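Local coordinates for protein thioredoxin (Thermosipho africanus, PDB 6MOS) that probably acts as a thiol-disulfide oxidoreductase, exchanging electrons with partner proteins through a redox-active cysteine pair, at residues A[31-36]-A[81-86]. Numbering follows the deposited sequence.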
ATOM      1  N   GLU A  31      -2.520   0.940   2.646  1.00 22.48           N
ATOM      2  CA  GLU A  31      -2.561   2.345   2.262  1.00 18.46           C
ATOM      3  C   GLU A  31      -1.732   2.500   0.997  1.00 22.24           C
ATOM      4  O   GLU A  31      -0.559   2.120   0.979  1.00 24.35           O
ATOM      5  CB  GLU A  31      -2.043   3.238   3.387  1.00 16.58           C
ATOM      6  CG  GLU A  31      -3.106   3.338   4.523  1.00 21.44           C
ATOM      7  CD  GLU A  31      -2.720   4.250   5.678  1.00 26.76           C
ATOM      8  OE1 GLU A  31      -1.563   4.666   5.748  1.00 28.45           O
ATOM      9  OE2 GLU A  31      -3.590   4.537   6.553  1.00 28.36           O
ATOM     10  N   TYR A  32      -2.351   3.030  -0.058  1.00 17.61           N
ATOM     11  CA  TYR A  32      -1.730   3.151  -1.376  1.00 20.30           C
ATOM     12  C   TYR A  32      -1.615   4.635  -1.690  1.00 21.88           C
ATOM     13  O   TYR A  32      -2.633   5.305  -1.859  1.00 22.45           O
ATOM     14  CB  TYR A  32      -2.574   2.438  -2.425  1.00 21.73           C
ATOM     15  CG  TYR A  32      -1.974   2.448  -3.807  1.00 21.69           C
ATOM     16  CD1 TYR A  32      -0.913   1.622  -4.111  1.00 22.72           C
ATOM     17  CD2 TYR A  32      -2.485   3.267  -4.804  1.00 20.16           C
ATOM     18  CE1 TYR A  32      -0.350   1.631  -5.372  1.00 26.05           C
ATOM     19  CE2 TYR A  32      -1.927   3.285  -6.080  1.00 28.44           C
ATOM     20  CZ  TYR A  32      -0.859   2.462  -6.351  1.00 26.56           C
ATOM     21  OH  TYR A  32      -0.292   2.452  -7.615  1.00 31.46           O
ATOM     22  N   PHE A  33      -0.389   5.145  -1.771  1.00 21.53           N
ATOM     23  CA  PHE A  33      -0.143   6.565  -2.007  1.00 20.29           C
ATOM     24  C   PHE A  33       0.175   6.785  -3.477  1.00 25.49           C
ATOM     25  O   PHE A  33       1.049   6.112  -4.033  1.00 19.92           O
ATOM     26  CB  PHE A  33       0.997   7.090  -1.135  1.00 18.74           C
ATOM     27  CG  PHE A  33       0.737   6.960   0.347  1.00 21.25           C
ATOM     28  CD1 PHE A  33       1.038   5.780   1.017  1.00 23.23           C
ATOM     29  CD2 PHE A  33       0.197   8.018   1.063  1.00 26.54           C
ATOM     30  CE1 PHE A  33       0.802   5.653   2.387  1.00 23.48           C
ATOM     31  CE2 PHE A  33      -0.046   7.904   2.434  1.00 23.80           C
ATOM     32  CZ  PHE A  33       0.253   6.724   3.093  1.00 23.08           C
ATOM     33  N   LYS A  34      -0.533   7.722  -4.104  1.00 21.33           N
ATOM     34  CA  LYS A  34      -0.414   7.904  -5.544  1.00 27.36           C
ATOM     35  C   LYS A  34      -0.584   9.377  -5.882  1.00 22.86           C
ATOM     36  O   LYS A  34      -0.911  10.205  -5.031  1.00 21.90           O
ATOM     37  CB  LYS A  34      -1.445   7.037  -6.294  1.00 25.25           C
ATOM     38  CG  LYS A  34      -2.928   7.273  -5.903  1.00 27.72           C
ATOM     39  CD  LYS A  34      -3.550   8.435  -6.706  1.00 26.32           C
ATOM     40  CE  LYS A  34      -5.034   8.612  -6.414  1.00 30.89           C
ATOM     41  NZ  LYS A  34      -5.628   9.573  -7.397  1.00 28.01           N
ATOM     42  N   ASN A  35      -0.343   9.703  -7.148  1.00 22.93           N
ATOM     43  CA  ASN A  35      -0.921  10.906  -7.719  1.00 26.66           C
ATOM     44  C   ASN A  35      -1.361  10.572  -9.135  1.00 27.55           C
ATOM     45  O   ASN A  35      -1.057   9.498  -9.668  1.00 28.10           O
ATOM     46  CB  ASN A  35       0.039  12.096  -7.626  1.00 23.93           C
ATOM     47  CG  ASN A  35       1.209  11.986  -8.553  1.00 24.76           C
ATOM     48  OD1 ASN A  35       1.061  11.725  -9.743  1.00 31.18           O
ATOM     49  ND2 ASN A  35       2.394  12.205  -8.006  1.00 26.99           N
ATOM     50  N   ASP A  36      -2.129  11.467  -9.740  1.00 24.88           N
ATOM     51  CA  ASP A  36      -2.740  11.088 -11.003  1.00 29.23           C
ATOM     52  C   ASP A  36      -1.826  11.355 -12.193  1.00 30.08           C
ATOM     53  O   ASP A  36      -2.220  11.079 -13.329  1.00 38.33           O
ATOM     54  CB  ASP A  36      -4.093  11.784 -11.172  1.00 34.94           C
ATOM     55  CG  ASP A  36      -5.207  11.066 -10.416  1.00 41.81           C
ATOM     56  OD1 ASP A  36      -5.039   9.867 -10.091  1.00 40.24           O
ATOM     57  OD2 ASP A  36      -6.253  11.690 -10.147  1.00 51.86           O
ATOM     58  N   THR A  81       3.739   4.521  -3.141  1.00 23.61           N
ATOM     59  CA  THR A  81       4.201   3.964  -1.880  1.00 17.52           C
ATOM     60  C   THR A  81       3.083   3.083  -1.347  1.00 19.82           C
ATOM     61  O   THR A  81       1.910   3.450  -1.435  1.00 20.09           O
ATOM     62  CB  THR A  81       4.586   5.049  -0.846  1.00 18.92           C
ATOM     63  OG1 THR A  81       5.774   5.748  -1.256  1.00 23.46           O
ATOM     64  CG2 THR A  81       4.816   4.441   0.537  1.00 25.38           C
ATOM     65  N   VAL A  82       3.443   1.906  -0.845  1.00 22.41           N
ATOM     66  CA  VAL A  82       2.483   0.963  -0.281  1.00 20.06           C
ATOM     67  C   VAL A  82       2.851   0.741   1.175  1.00 23.71           C
ATOM     68  O   VAL A  82       4.004   0.431   1.486  1.00 24.83           O
ATOM     69  CB  VAL A  82       2.462  -0.373  -1.049  1.00 25.11           C
ATOM     70  CG1 VAL A  82       1.520  -1.346  -0.366  1.00 24.44           C
ATOM     71  CG2 VAL A  82       2.015  -0.153  -2.479  1.00 23.26           C
ATOM     72  N   ILE A  83       1.881   0.910   2.074  1.00 22.26           N
ATOM     73  CA  ILE A  83       2.103   0.638   3.486  1.00 19.26           C
ATOM     74  C   ILE A  83       1.088  -0.414   3.901  1.00 22.64           C
ATOM     75  O   ILE A  83      -0.109  -0.248   3.660  1.00 20.04           O
ATOM     76  CB  ILE A  83       1.975   1.908   4.348  1.00 21.28           C
ATOM     77  CG1 ILE A  83       2.986   2.972   3.900  1.00 24.93           C
ATOM     78  CG2 ILE A  83       2.225   1.592   5.817  1.00 22.55           C
ATOM     79  CD1 ILE A  83       3.017   4.184   4.804  1.00 24.64           C
ATOM     80  N   ILE A  84       1.568  -1.522   4.462  1.00 22.77           N
ATOM     81  CA  ILE A  84       0.697  -2.538   5.043  1.00 22.38           C
ATOM     82  C   ILE A  84       0.641  -2.302   6.547  1.00 23.79           C
ATOM     83  O   ILE A  84       1.679  -2.116   7.194  1.00 24.66           O
ATOM     84  CB  ILE A  84       1.197  -3.954   4.706  1.00 31.19           C
ATOM     85  CG1 ILE A  84       1.361  -4.098   3.186  1.00 25.55           C
ATOM     86  CG2 ILE A  84       0.227  -4.989   5.239  1.00 28.98           C
ATOM     87  CD1 ILE A  84       2.008  -5.400   2.751  1.00 36.61           C
ATOM     88  N   LEU A  85      -0.566  -2.274   7.106  1.00 26.63           N
ATOM     89  CA  LEU A  85      -0.725  -1.998   8.524  1.00 26.98           C
ATOM     90  C   LEU A  85      -1.622  -3.042   9.167  1.00 27.35           C
ATOM     91  O   LEU A  85      -2.448  -3.680   8.506  1.00 26.98           O
ATOM     92  CB  LEU A  85      -1.314  -0.602   8.785  1.00 26.46           C
ATOM     93  CG  LEU A  85      -0.539   0.596   8.237  1.00 24.85           C
ATOM     94  CD1 LEU A  85      -1.137   1.049   6.913  1.00 29.18           C
ATOM     95  CD2 LEU A  85      -0.497   1.736   9.234  1.00 39.44           C
ATOM     96  N   ASP A  86      -1.456  -3.183  10.480  0.79 27.28           N
ATOM     97  CA  ASP A  86      -2.321  -4.009  11.310  0.79 34.28           C
ATOM     98  C   ASP A  86      -2.515  -3.282  12.631  0.79 37.41           C
ATOM     99  O   ASP A  86      -1.539  -3.039  13.347  0.79 41.31           O
ATOM    100  CB  ASP A  86      -1.712  -5.391  11.536  0.79 35.20           C
ATOM    101  CG  ASP A  86      -2.627  -6.316  12.310  0.79 47.71           C
ATOM    102  OD1 ASP A  86      -3.830  -6.000  12.439  0.79 52.35           O
ATOM    103  OD2 ASP A  86      -2.140  -7.362  12.784  0.79 46.61           O
TER
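Phe-33 carries much of the side-chain packing between strands 31-34 and 81-86. Its CE1 lies 3.6 Å from Ile-83 CD1. Thr-81 O lies at the ring edge, in its plane, 3.5 Å from Phe-33 CD1; the Thr-81 CG2 methyl is 4.0 Å from that same CD1. The torsion accounts for this: with CG opposite its own carbonyl carbon (chi1 -61°), the ring leans diagonally along the neighbouring strand, past Thr-81 toward Ile-83. Replacing the ring with an alanine here is likely to open a gap beside Ile-83 CD1 and the Thr-81 methyl. On the same face, Glu-31 stretches out so that its CD reaches Leu-85 CD1 at 3.8 Å.

Tyr-32 points to the other face, where its CD1, at the ring edge, meets Val-82 CG2 at 3.8 Å. Its hydroxyl hydrogen-bonds the carbonyl of Cys-41, whose side chain forms the disulfide with Cys-38.

The axes of strand segments 31-34 and 81-86 run antiparallel, at 166°. Glu-31 N to Ile-83 O and Ile-83 N to Glu-31 O are hydrogen bonds of 2.9 Å each; Phe-33 N to Thr-81 O is almost straight (177°), whereas Thr-81 N to Phe-33 O is longer, 3.3 Å. In these central strands of the thioredoxin-fold sheet, Tyr-32 and Val-82 turn their backbone groups to flanking strands 58-63 and 89-95. The chemistry implies a buried interface with apolar packing on both faces, its Glu-31 carboxylate paired by a Tyr-70 hydrogen bond and a Lys-29 salt bridge.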